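Precorrin-3 methylase (Rhodobacter capsulatus, PDB 3NUT) probably transfers a methyl group from S-adenosylmethionine to a precorrin intermediate on the biosynthetic pathway to adenosylcobalamin (vitamin B12). Local coordinates at residues Ser8-Val13 with Gly78-Val83; Ser96-Ala101 with Thr111-Leu116; Arg161-Met166 with Val231-Thr236; Thr12-Gly17 with Pro26-Ala31. All blocks are in the same frame, centred on the assembly; numbering follows the deposited sequence.

How the contacts relate
From the N terminus, strand 10-15 opens two contacts at once. Contact 4 closes first, a short loop folding helix 26-34 back over the strand. Contact 1 closes later, bringing strand 80-85 alongside the same strand; both loops start from this strand, sharing Thr12 and Val13, and that of contact 1 runs much further. Contact 2 follows in series, laying helix 94-104 against strand 113-116, which pairs with strand 10-15 across from strand 80-85. These three hold one parallel sheet and helices against it. Contact 3 comes last and, on the opposite side of the chain's centre, joins strands 165-169 and 227-231 of a separate mixed sheet, its centre about 41 Å from that of contact 1. No two loops cross.

Contact 1: residues Ser8-Val13 with Gly78-Val83; sequences SGWVTV and GRRVVV
Strands 10-13 and 80-83 run parallel, their axes 19° apart, and pair Trp10 with Arg80 through to Val13 with Val83. They are neighbours inside the five-stranded parallel sheet of an alpha/beta domain, the N-terminal half of the tetrapyrrole methylase fold. Four backbone bonds zigzag between them. The two shortest, Thr12 N to Val81 O and Val83 N to Thr12 O, are each 2.6 Å and lie nearly along the C=O axis of the acceptor. Val81 N meets Trp10 O at 2.9 Å from above the carbonyl plane, and the more bent Trp10 N to Arg79 O bond is 3.0 Å long.

On one face Val11, Val13, Val81 and Val83 make a hydrocarbon layer that helices 65-76 and 94-104 cover. The other face carries the indole. Trp10 takes the crowded first torsion, chi1 41°, with CG between the backbone N and the carbonyl carbon, and this swings the ring across to the neighbouring strand. The aliphatic part of Arg80 lies over one ring face: CB makes a CH-pi contact, and CG is 3.4 Å from Trp10 CE2. Val82 CG2 sits at the ring's edge, in plane, 4.0 Å from Trp10 CZ3. Arg114 adds a cation-pi contact. An alanine in place of Trp10 would probably leave Arg80 and Arg114 without the aromatic surface they pack on.

Where the strands begin, Gly78 ends helix 65-76 in a Schellman motif. Any CB on Gly9 would collide with Arg79 O and Gly78 C; its CA comes within 3.1 Å of Arg79 O in a CA-H...O contact.

Contact 2: residues Ser96-Ala101 with Thr111-Leu116; sequences SALFEA and TEIRIL
Glu112 OE2 is held by two donors from the same guanidinium: Arg114 NE at 2.7 Å, which is also a salt bridge, and Arg114 NH2 at 2.8 Å from that oxygen. Both hydrogen bonds are weak, with N-H...O angles of 127° and 124°, so the grip is probably more electrostatic than directional. Arg114 leaves the strand on the side away from the helix.

On the face toward the helix, Ile113 and Ile115 make purely apolar contacts. Leu98, with CG anti to its backbone N, meets Ile113 tip to tip, CD2 to CG2 at 3.8 Å. Phe99 starts off to one side, but its ring end reaches the strand. The ring slides past Ile113, whose CG2 is 3.9 Å from Phe99 CZ, and meets Ile115 tip to tip and obliquely, with Ile115 CD1 3.6 Å from Phe99 CE2.

Helix 94-104 is the connection of a beta-alpha-beta crossover from strand 80-85 to strand 113-116, two parallel strands with strand 10-15 between them. Its segment 96-101 runs nearly antiparallel to strand 113-116, at 164°. The second subunit closes over the same place, as Trp242 of that chain meets the Phe99 ring and also packs on Ile113. An alanine here in place of Phe99, lacking the ring, would probably weaken the packing on Ile113 and Ile115 and the hold on Trp242 of the second subunit. Leu98 also touches Val11 and Val13 of strand 10-15.

Contact 3: residues Arg161-Met166 with Val231-Thr236; sequences RGDFAM and VGNAAT
Positive phi at Asp163, together with a chi1 of -169° that sets CG anti to the backbone N, carries its carboxylate across to the turn at residues 233-236. OD1 uses its syn lone pair to accept Ala234 N at 3.0 Å, a fairly straight bond of 156°. OD2 accepts a hydrogen bond from a water 2.4 Å away, and that water in turn accepts one from Ala235 N at 3.0 Å. One carboxylate thus holds two consecutive peptide N-H groups, one directly and one through water. The turn also braces itself, for Thr236 OG1 lies 2.7 Å from Asn233 N and accepts its hydrogen.

Asp163, with its positive phi, ends helix 149-161 in a Schellman motif, after which the chain passes into strand 165-169. This strand is antiparallel to strand 227-231 in the mixed sheet of the C-terminal half, and Met166 and Val231 form a hydrogen-bonded pair. Met166 N to Val231 O and Val231 N to Met166 O are both 2.6 Å, nearly straight, with each donor in the acceptor's carbonyl plane. Their side chains lie side by side on one face, Met166 CG 4.0 Å from Val231 CB. The first Met166 torsion is unusual, chi1 -20°, with CG almost eclipsing the backbone N, while the chain beyond CG is extended. Ala165 CB packs 3.4 Å from Val231 O.

The second subunit reaches this corner too: Arg155 of that chain donates through NE to Gly162 O, and its NH2 forms a long, weak ion pair with Asp163 OD2.

Contact 4: residues Thr12-Gly17 with Pro26-Ala31; sequences TVAGLG and PEVTAA
Val28 carries most of this contact, its two methyls spread over the end of strand 12-15. CG1, anti to the backbone N at a chi1 of 167°, lies 3.9 Å from Ala14 CB. It also approaches the Gly15 carbonyl oxygen, as does the other branch: Val28 CG2 and Gly15 O are 3.7 Å apart. Leu16 leaves the backbone to one side but brings its tip back, CD2 to Val28 CG1 at 4.2 Å. One turn further along the helix, Ala31 CB rests 4.3 Å from Thr12 CG2. The axes of strand 12-15 and helix 26-31 approach to 8.7 Å, at an angle of 133°, with the small Ala14 and the Gly15 carbonyl beneath Val28.

In the next shell, Thr25 OG1 hydrogen-bonds Val28 N and so ties the first turn of the helix. Further along, Ala31 N donates to Glu27 O at 3.1 Å. Val82 of the adjacent strand packs beside Ala14, and Leu116 of the strand on the other side lies against Ala31. Glu27 takes part in the dimer contact, its OE2 making a salt bridge with Arg20 of the second subunit.

Past the strand, Leu16 and Gly17 both face Gly87 in a classic beta bulge, and the positive phi of Gly17 suits glycine. Pro18, next in the chain, binds S-adenosyl-L-homocysteine: this is the first beta-alpha unit of the parallel sheet, with the glycine-rich loop that tetrapyrrole methylases place beside the cofactor.

Contact 1: residues Ser8-Val13 with Gly78-Val83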
loop_
_atom_site.group_PDB
_atom_site.type_symbol
_atom_site.label_atom_id
_atom_site.label_comp_id
_atom_site.label_asym_id
_atom_site.label_seq_id
_atom_site.Cartn_x
_atom_site.Cartn_y
_atom_site.Cartn_z
ATOM N N SER A 8 -30.696 10.697 -8.354
ATOM C CA SER A 8 -30.058 9.910 -7.263
ATOM C C SER A 8 -28.515 9.865 -7.398
ATOM O O SER A 8 -27.978 9.191 -8.294
ATOM C CB SER A 8 -30.655 8.503 -7.183
ATOM O OG SER A 8 -30.413 7.976 -5.879
ATOM N N GLY A 9 -27.828 10.604 -6.513
ATOM C CA GLY A 9 -26.387 10.815 -6.620
ATOM C C GLY A 9 -25.498 9.961 -5.738
ATOM O O GLY A 9 -25.954 9.050 -5.052
ATOM N N TRP A 10 -24.203 10.253 -5.761
ATOM C CA TRP A 10 -23.288 9.578 -4.877
ATOM C C TRP A 10 -22.015 10.364 -4.618
ATOM O O TRP A 10 -21.813 11.429 -5.163
ATOM C CB TRP A 10 -22.951 8.202 -5.429
ATOM C CG TRP A 10 -22.721 8.086 -6.921
ATOM C CD1 TRP A 10 -23.531 7.458 -7.822
ATOM C CD2 TRP A 10 -21.577 8.537 -7.663
ATOM N NE1 TRP A 10 -22.976 7.494 -9.077
ATOM C CE2 TRP A 10 -21.768 8.136 -9.012
ATOM C CE3 TRP A 10 -20.407 9.229 -7.321
ATOM C CZ2 TRP A 10 -20.833 8.422 -10.039
ATOM C CZ3 TRP A 10 -19.478 9.522 -8.336
ATOM C CH2 TRP A 10 -19.707 9.126 -9.687
ATOM N N VAL A 11 -21.147 9.820 -3.779
ATOM C CA VAL A 11 -19.868 10.454 -3.503
ATOM C C VAL A 11 -18.852 9.343 -3.695
ATOM O O VAL A 11 -18.929 8.293 -3.056
ATOM C CB VAL A 11 -19.781 10.996 -2.035
ATOM C CG1 VAL A 11 -18.402 11.515 -1.709
ATOM C CG2 VAL A 11 -20.838 12.073 -1.758
ATOM N N THR A 12 -17.895 9.572 -4.570
ATOM C CA THR A 12 -16.821 8.634 -4.722
ATOM C C THR A 12 -15.572 9.342 -4.225
ATOM O O THR A 12 -15.317 10.498 -4.567
ATOM C CB THR A 12 -16.661 8.230 -6.215
ATOM O OG1 THR A 12 -17.770 7.413 -6.612
ATOM C CG2 THR A 12 -15.343 7.438 -6.437
ATOM N N VAL A 13 -14.782 8.672 -3.410
ATOM C CA VAL A 13 -13.478 9.205 -3.080
ATOM C C VAL A 13 -12.491 8.390 -3.903
ATOM O O VAL A 13 -12.460 7.182 -3.778
ATOM C CB VAL A 13 -13.195 9.115 -1.575
ATOM C CG1 VAL A 13 -11.876 9.831 -1.243
ATOM C CG2 VAL A 13 -14.319 9.762 -0.828
ATOM N N GLY A 78 -28.774 14.848 -5.925
ATOM C CA GLY A 78 -28.648 13.981 -7.083
ATOM C C GLY A 78 -27.331 14.069 -7.866
ATOM O O GLY A 78 -27.153 13.374 -8.852
ATOM N N ARG A 79 -26.389 14.886 -7.395
ATOM C CA ARG A 79 -25.073 15.030 -8.048
ATOM C C ARG A 79 -24.156 13.801 -7.868
ATOM O O ARG A 79 -24.233 13.082 -6.877
ATOM C CB ARG A 79 -24.387 16.346 -7.612
ATOM C CG ARG A 79 -25.063 17.607 -8.193
ATOM C CD ARG A 79 -24.764 18.898 -7.393
ATOM N NE ARG A 79 -23.976 19.881 -8.152
ATOM C CZ ARG A 79 -23.671 21.129 -7.743
ATOM N NH1 ARG A 79 -24.078 21.597 -6.553
ATOM N NH2 ARG A 79 -22.937 21.914 -8.529
ATOM N N ARG A 80 -23.322 13.547 -8.863
ATOM C CA ARG A 80 -22.393 12.445 -8.819
ATOM C C ARG A 80 -21.015 13.064 -8.536
ATOM O O ARG A 80 -20.351 13.565 -9.449
ATOM C CB ARG A 80 -22.410 11.654 -10.153
ATOM C CG ARG A 80 -23.598 10.731 -10.326
ATOM C CD ARG A 80 -23.723 10.174 -11.741
ATOM N NE ARG A 80 -24.705 10.992 -12.439
ATOM C CZ ARG A 80 -24.607 11.421 -13.692
ATOM N NH1 ARG A 80 -23.550 11.117 -14.449
ATOM N NH2 ARG A 80 -25.574 12.186 -14.172
ATOM N N VAL A 81 -20.597 12.979 -7.276
ATOM C CA VAL A 81 -19.478 13.739 -6.749
ATOM C C VAL A 81 -18.277 12.825 -6.598
ATOM O O VAL A 81 -18.348 11.822 -5.894
ATOM C CB VAL A 81 -19.821 14.369 -5.372
ATOM C CG1 VAL A 81 -18.774 15.360 -4.943
ATOM C CG2 VAL A 81 -21.221 15.070 -5.413
ATOM N N VAL A 82 -17.179 13.165 -7.283
ATOM C CA VAL A 82 -15.914 12.481 -7.075
ATOM C C VAL A 82 -15.025 13.393 -6.248
ATOM O O VAL A 82 -14.733 14.514 -6.645
ATOM C CB VAL A 82 -15.173 12.154 -8.410
ATOM C CG1 VAL A 82 -13.794 11.512 -8.121
ATOM C CG2 VAL A 82 -16.035 11.226 -9.318
ATOM N N VAL A 83 -14.587 12.907 -5.097
ATOM C CA VAL A 83 -13.665 13.674 -4.279
ATOM C C VAL A 83 -12.310 13.038 -4.559
ATOM O O VAL A 83 -12.147 11.811 -4.457
ATOM C CB VAL A 83 -14.013 13.578 -2.768
ATOM C CG1 VAL A 83 -12.921 14.232 -1.920
ATOM C CG2 VAL A 83 -15.402 14.171 -2.479
#

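Contact 2: residues Ser96-Ala101 with Thr111-Leu116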
loop_
_atom_site.group_PDB
_atom_site.type_symbol
_atom_site.label_atom_id
_atom_site.label_comp_id
_atom_site.label_asym_id
_atom_site.label_seq_id
_atom_site.Cartn_x
_atom_site.Cartn_y
_atom_site.Cartn_z
ATOM N N SER A 96 -11.196 8.684 5.009
ATOM C CA SER A 96 -11.392 8.878 6.456
ATOM C C SER A 96 -12.283 10.066 6.842
ATOM O O SER A 96 -13.226 9.926 7.629
ATOM C CB SER A 96 -10.041 9.100 7.138
ATOM O OG SER A 96 -9.711 7.983 7.927
ATOM N N ALA A 97 -11.927 11.229 6.309
ATOM C CA ALA A 97 -12.644 12.459 6.527
ATOM C C ALA A 97 -14.087 12.392 6.046
ATOM O O ALA A 97 -14.964 12.985 6.654
ATOM C CB ALA A 97 -11.940 13.584 5.809
ATOM N N LEU A 98 -14.327 11.699 4.939
ATOM C CA LEU A 98 -15.700 11.531 4.462
ATOM C C LEU A 98 -16.529 10.752 5.483
ATOM O O LEU A 98 -17.685 11.117 5.751
ATOM C CB LEU A 98 -15.756 10.867 3.073
ATOM C CG LEU A 98 -17.144 10.442 2.548
ATOM C CD1 LEU A 98 -18.033 11.669 2.329
ATOM C CD2 LEU A 98 -17.038 9.611 1.258
ATOM N N PHE A 99 -15.943 9.706 6.047
ATOM C CA PHE A 99 -16.644 8.891 7.030
ATOM C C PHE A 99 -16.768 9.626 8.361
ATOM O O PHE A 99 -17.789 9.478 9.060
ATOM C CB PHE A 99 -16.040 7.493 7.170
ATOM C CG PHE A 99 -16.139 6.700 5.907
ATOM C CD1 PHE A 99 -17.376 6.355 5.397
ATOM C CD2 PHE A 99 -14.999 6.348 5.189
ATOM C CE1 PHE A 99 -17.476 5.648 4.212
ATOM C CE2 PHE A 99 -15.098 5.648 4.014
ATOM C CZ PHE A 99 -16.315 5.303 3.511
ATOM N N GLU A 100 -15.774 10.458 8.676
ATOM C CA GLU A 100 -15.959 11.441 9.756
ATOM C C GLU A 100 -17.090 12.458 9.520
ATOM O O GLU A 100 -17.873 12.694 10.431
ATOM C CB GLU A 100 -14.668 12.166 10.124
ATOM C CG GLU A 100 -13.719 11.300 10.896
ATOM C CD GLU A 100 -12.330 11.927 11.056
ATOM O OE1 GLU A 100 -11.392 11.447 10.376
ATOM O OE2 GLU A 100 -12.195 12.878 11.873
ATOM N N ALA A 101 -17.179 13.058 8.338
ATOM C CA ALA A 101 -18.284 13.964 8.070
ATOM C C ALA A 101 -19.638 13.243 8.103
ATOM O O ALA A 101 -20.601 13.790 8.570
ATOM C CB ALA A 101 -18.096 14.676 6.747
ATOM N N THR A 111 -26.500 7.859 2.188
ATOM C CA THR A 111 -25.824 8.314 0.970
ATOM C C THR A 111 -25.036 7.162 0.336
ATOM O O THR A 111 -24.373 6.413 1.041
ATOM C CB THR A 111 -24.842 9.527 1.225
ATOM O OG1 THR A 111 -25.504 10.605 1.921
ATOM C CG2 THR A 111 -24.264 10.064 -0.104
ATOM N N GLU A 112 -25.100 7.016 -0.988
ATOM C CA GLU A 112 -24.249 6.027 -1.650
ATOM C C GLU A 112 -22.787 6.496 -1.698
ATOM O O GLU A 112 -22.503 7.606 -2.126
ATOM C CB GLU A 112 -24.731 5.729 -3.069
ATOM C CG GLU A 112 -24.074 4.487 -3.604
ATOM C CD GLU A 112 -24.380 4.203 -5.052
ATOM O OE1 GLU A 112 -25.480 4.594 -5.518
ATOM O OE2 GLU A 112 -23.510 3.573 -5.713
ATOM N N ILE A 113 -21.868 5.648 -1.263
ATOM C CA ILE A 113 -20.487 6.031 -1.133
ATOM C C ILE A 113 -19.630 4.929 -1.716
ATOM O O ILE A 113 -19.898 3.778 -1.480
ATOM C CB ILE A 113 -20.069 6.282 0.339
ATOM C CG1 ILE A 113 -20.466 7.699 0.756
ATOM C CG2 ILE A 113 -18.556 6.166 0.477
ATOM C CD1 ILE A 113 -20.796 7.875 2.278
ATOM N N ARG A 114 -18.621 5.311 -2.498
ATOM C CA ARG A 114 -17.696 4.379 -3.129
ATOM C C ARG A 114 -16.291 4.908 -2.893
ATOM O O ARG A 114 -16.037 6.098 -3.105
ATOM C CB ARG A 114 -17.961 4.351 -4.628
ATOM C CG ARG A 114 -19.355 3.843 -5.039
ATOM C CD ARG A 114 -19.754 4.404 -6.401
ATOM N NE ARG A 114 -21.040 3.879 -6.861
ATOM C CZ ARG A 114 -21.566 4.060 -8.073
ATOM N NH1 ARG A 114 -20.931 4.760 -8.996
ATOM N NH2 ARG A 114 -22.748 3.524 -8.362
ATOM N N ILE A 115 -15.384 4.038 -2.453
ATOM C CA ILE A 115 -13.995 4.395 -2.194
ATOM C C ILE A 115 -13.129 3.609 -3.187
ATOM O O ILE A 115 -13.137 2.376 -3.177
ATOM C CB ILE A 115 -13.587 4.026 -0.740
ATOM C CG1 ILE A 115 -14.604 4.598 0.271
ATOM C CG2 ILE A 115 -12.104 4.514 -0.408
ATOM C CD1 ILE A 115 -14.512 6.141 0.456
ATOM N N LEU A 116 -12.399 4.335 -4.048
ATOM C CA LEU A 116 -11.659 3.741 -5.161
ATOM C C LEU A 116 -10.152 3.864 -4.924
ATOM O O LEU A 116 -9.628 4.976 -4.868
ATOM C CB LEU A 116 -12.059 4.435 -6.477
ATOM C CG LEU A 116 -13.582 4.445 -6.737
ATOM C CD1 LEU A 116 -13.829 5.006 -8.147
ATOM C CD2 LEU A 116 -14.179 3.016 -6.606
#

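Contact 3: residues Arg161-Met166 with Val231-Thr236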
loop_
_atom_site.group_PDB
_atom_site.type_symbol
_atom_site.label_atom_id
_atom_site.label_comp_id
_atom_site.label_asym_id
_atom_site.label_seq_id
_atom_site.Cartn_x
_atom_site.Cartn_y
_atom_site.Cartn_z
ATOM N N ARG A 161 11.419 -1.323 17.308
ATOM C CA ARG A 161 11.695 -2.483 18.163
ATOM C C ARG A 161 11.175 -3.787 17.585
ATOM O O ARG A 161 11.777 -4.837 17.790
ATOM C CB ARG A 161 11.193 -2.270 19.607
ATOM C CG ARG A 161 11.992 -1.236 20.411
ATOM C CD ARG A 161 11.318 -0.890 21.745
ATOM N NE ARG A 161 11.822 0.369 22.310
ATOM C CZ ARG A 161 11.325 0.962 23.401
ATOM N NH1 ARG A 161 10.305 0.423 24.049
ATOM N NH2 ARG A 161 11.831 2.109 23.832
ATOM N N GLY A 162 10.061 -3.718 16.859
ATOM C CA GLY A 162 9.502 -4.879 16.166
ATOM C C GLY A 162 10.292 -5.178 14.910
ATOM O O GLY A 162 10.073 -6.192 14.248
ATOM N N ASP A 163 11.225 -4.291 14.595
ATOM C CA ASP A 163 12.076 -4.430 13.419
ATOM C C ASP A 163 11.253 -4.385 12.122
ATOM O O ASP A 163 11.547 -5.100 11.156
ATOM C CB ASP A 163 12.944 -5.700 13.480
ATOM C CG ASP A 163 14.029 -5.715 12.394
ATOM O OD1 ASP A 163 14.656 -4.652 12.162
ATOM O OD2 ASP A 163 14.242 -6.779 11.759
ATOM N N PHE A 164 10.204 -3.557 12.138
ATOM C CA PHE A 164 9.418 -3.206 10.955
ATOM C C PHE A 164 10.233 -2.280 10.054
ATOM O O PHE A 164 10.870 -1.336 10.536
ATOM C CB PHE A 164 8.174 -2.425 11.381
ATOM C CG PHE A 164 7.080 -3.270 11.951
ATOM C CD1 PHE A 164 6.170 -3.890 11.124
ATOM C CD2 PHE A 164 6.950 -3.424 13.317
ATOM C CE1 PHE A 164 5.133 -4.667 11.652
ATOM C CE2 PHE A 164 5.924 -4.208 13.853
ATOM C CZ PHE A 164 5.016 -4.833 13.012
ATOM N N ALA A 165 10.175 -2.513 8.751
ATOM C CA ALA A 165 10.640 -1.509 7.820
ATOM C C ALA A 165 9.601 -0.391 7.908
ATOM O O ALA A 165 8.493 -0.617 8.415
ATOM C CB ALA A 165 10.758 -2.088 6.383
ATOM N N MET A 166 9.937 0.815 7.478
ATOM C CA MET A 166 8.962 1.916 7.616
ATOM C C MET A 166 8.922 2.901 6.463
ATOM O O MET A 166 9.937 3.144 5.771
ATOM C CB MET A 166 9.180 2.727 8.895
ATOM C CG MET A 166 9.969 2.072 9.998
ATOM S SD MET A 166 10.314 3.335 11.228
ATOM C CE MET A 166 11.319 2.410 12.387
ATOM N N VAL A 231 12.505 3.515 5.485
ATOM C CA VAL A 231 13.454 3.006 6.432
ATOM C C VAL A 231 13.422 1.490 6.313
ATOM O O VAL A 231 12.361 0.887 6.432
ATOM C CB VAL A 231 13.073 3.418 7.874
ATOM C CG1 VAL A 231 14.233 3.138 8.818
ATOM C CG2 VAL A 231 12.707 4.886 7.929
ATOM N N GLY A 232 14.580 0.873 6.078
ATOM C CA GLY A 232 14.645 -0.581 5.986
ATOM C C GLY A 232 14.410 -1.319 7.298
ATOM O O GLY A 232 14.231 -0.687 8.349
ATOM N N ASN A 233 14.355 -2.651 7.220
ATOM C CA ASN A 233 14.553 -3.526 8.381
ATOM C C ASN A 233 16.051 -3.430 8.745
ATOM O O ASN A 233 16.840 -2.779 8.041
ATOM C CB ASN A 233 14.274 -5.001 8.024
ATOM C CG ASN A 233 12.819 -5.285 7.699
ATOM O OD1 ASN A 233 11.980 -5.481 8.590
ATOM N ND2 ASN A 233 12.516 -5.363 6.414
ATOM N N ALA A 234 16.448 -4.123 9.805
ATOM C CA ALA A 234 17.872 -4.338 10.083
ATOM C C ALA A 234 18.578 -5.131 8.976
ATOM O O ALA A 234 19.748 -4.892 8.703
ATOM C CB ALA A 234 18.065 -5.028 11.451
ATOM N N ALA A 235 17.876 -6.073 8.349
ATOM C CA ALA A 235 18.458 -6.883 7.260
ATOM C C ALA A 235 18.559 -6.172 5.889
ATOM O O ALA A 235 19.350 -6.569 5.017
ATOM C CB ALA A 235 17.692 -8.185 7.125
ATOM N N THR A 236 17.755 -5.129 5.715
ATOM C CA THR A 236 17.596 -4.435 4.447
ATOM C C THR A 236 18.926 -3.964 3.894
ATOM O O THR A 236 19.690 -3.274 4.565
ATOM C CB THR A 236 16.607 -3.248 4.606
ATOM O OG1 THR A 236 15.296 -3.755 4.898
ATOM C CG2 THR A 236 16.544 -2.393 3.350
HETATM O O HOH W 1 15.681 -7.412 9.906
#

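Contact 4: residues Thr12-Gly17 with Pro26-Ala31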
loop_
_atom_site.group_PDB
_atom_site.type_symbol
_atom_site.label_atom_id
_atom_site.label_comp_id
_atom_site.label_asym_id
_atom_site.label_seq_id
_atom_site.Cartn_x
_atom_site.Cartn_y
_atom_site.Cartn_z
ATOM N N THR A 12 -17.895 9.572 -4.570
ATOM C CA THR A 12 -16.821 8.634 -4.722
ATOM C C THR A 12 -15.572 9.342 -4.225
ATOM O O THR A 12 -15.317 10.498 -4.567
ATOM C CB THR A 12 -16.661 8.230 -6.215
ATOM O OG1 THR A 12 -17.770 7.413 -6.612
ATOM C CG2 THR A 12 -15.343 7.438 -6.437
ATOM N N VAL A 13 -14.782 8.672 -3.410
ATOM C CA VAL A 13 -13.478 9.205 -3.080
ATOM C C VAL A 13 -12.491 8.390 -3.903
ATOM O O VAL A 13 -12.460 7.182 -3.778
ATOM C CB VAL A 13 -13.195 9.115 -1.575
ATOM C CG1 VAL A 13 -11.876 9.831 -1.243
ATOM C CG2 VAL A 13 -14.319 9.762 -0.828
ATOM N N ALA A 14 -11.720 9.050 -4.760
ATOM C CA ALA A 14 -10.903 8.376 -5.753
ATOM C C ALA A 14 -9.419 8.727 -5.673
ATOM O O ALA A 14 -9.059 9.916 -5.711
ATOM C CB ALA A 14 -11.432 8.726 -7.151
ATOM N N GLY A 15 -8.552 7.709 -5.628
ATOM C CA GLY A 15 -7.115 7.943 -5.635
ATOM C C GLY A 15 -6.497 8.132 -7.022
ATOM O O GLY A 15 -6.728 7.353 -7.937
ATOM N N LEU A 16 -5.706 9.175 -7.181
ATOM C CA LEU A 16 -5.111 9.473 -8.473
ATOM C C LEU A 16 -3.713 8.912 -8.641
ATOM O O LEU A 16 -3.057 9.216 -9.664
ATOM C CB LEU A 16 -5.064 11.002 -8.687
ATOM C CG LEU A 16 -6.399 11.755 -8.732
ATOM C CD1 LEU A 16 -6.182 13.218 -8.980
ATOM C CD2 LEU A 16 -7.304 11.240 -9.855
ATOM N N GLY A 17 -3.229 8.110 -7.688
ATOM C CA GLY A 17 -1.821 7.661 -7.721
ATOM C C GLY A 17 -0.789 8.772 -7.440
ATOM O O GLY A 17 -1.149 9.914 -7.113
ATOM N N PRO A 26 -8.083 2.139 -14.325
ATOM C CA PRO A 26 -9.239 2.334 -15.212
ATOM C C PRO A 26 -10.556 2.568 -14.460
ATOM O O PRO A 26 -11.393 3.316 -14.938
ATOM C CB PRO A 26 -9.284 1.022 -16.011
ATOM C CG PRO A 26 -7.724 0.710 -16.147
ATOM C CD PRO A 26 -7.248 0.988 -14.745
ATOM N N GLU A 27 -10.733 1.931 -13.315
ATOM C CA GLU A 27 -11.904 2.178 -12.449
ATOM C C GLU A 27 -12.005 3.663 -12.077
ATOM O O GLU A 27 -13.110 4.251 -12.129
ATOM C CB GLU A 27 -11.807 1.307 -11.181
ATOM C CG GLU A 27 -12.693 1.778 -10.000
ATOM C CD GLU A 27 -12.798 0.774 -8.850
ATOM O OE1 GLU A 27 -12.119 0.904 -7.806
ATOM O OE2 GLU A 27 -13.593 -0.154 -8.982
ATOM N N VAL A 28 -10.854 4.275 -11.712
ATOM C CA VAL A 28 -10.834 5.698 -11.340
ATOM C C VAL A 28 -11.020 6.568 -12.585
ATOM O O VAL A 28 -11.816 7.497 -12.570
ATOM C CB VAL A 28 -9.611 6.136 -10.456
ATOM C CG1 VAL A 28 -9.499 7.683 -10.383
ATOM C CG2 VAL A 28 -9.708 5.545 -9.059
ATOM N N THR A 29 -10.320 6.263 -13.676
ATOM C CA THR A 29 -10.584 7.010 -14.913
ATOM C C THR A 29 -12.117 6.983 -15.274
ATOM O O THR A 29 -12.648 7.982 -15.739
ATOM C CB THR A 29 -9.719 6.504 -16.066
ATOM O OG1 THR A 29 -8.326 6.772 -15.774
ATOM C CG2 THR A 29 -10.111 7.175 -17.447
ATOM N N ALA A 30 -12.791 5.855 -15.060
ATOM C CA ALA A 30 -14.238 5.730 -15.374
ATOM C C ALA A 30 -15.160 6.538 -14.439
ATOM O O ALA A 30 -16.137 7.122 -14.903
ATOM C CB ALA A 30 -14.665 4.257 -15.408
ATOM N N ALA A 31 -14.860 6.569 -13.135
ATOM C CA ALA A 31 -15.586 7.436 -12.199
ATOM C C ALA A 31 -15.456 8.925 -12.579
ATOM O O ALA A 31 -16.432 9.687 -12.538
ATOM C CB ALA A 31 -15.096 7.213 -10.752
#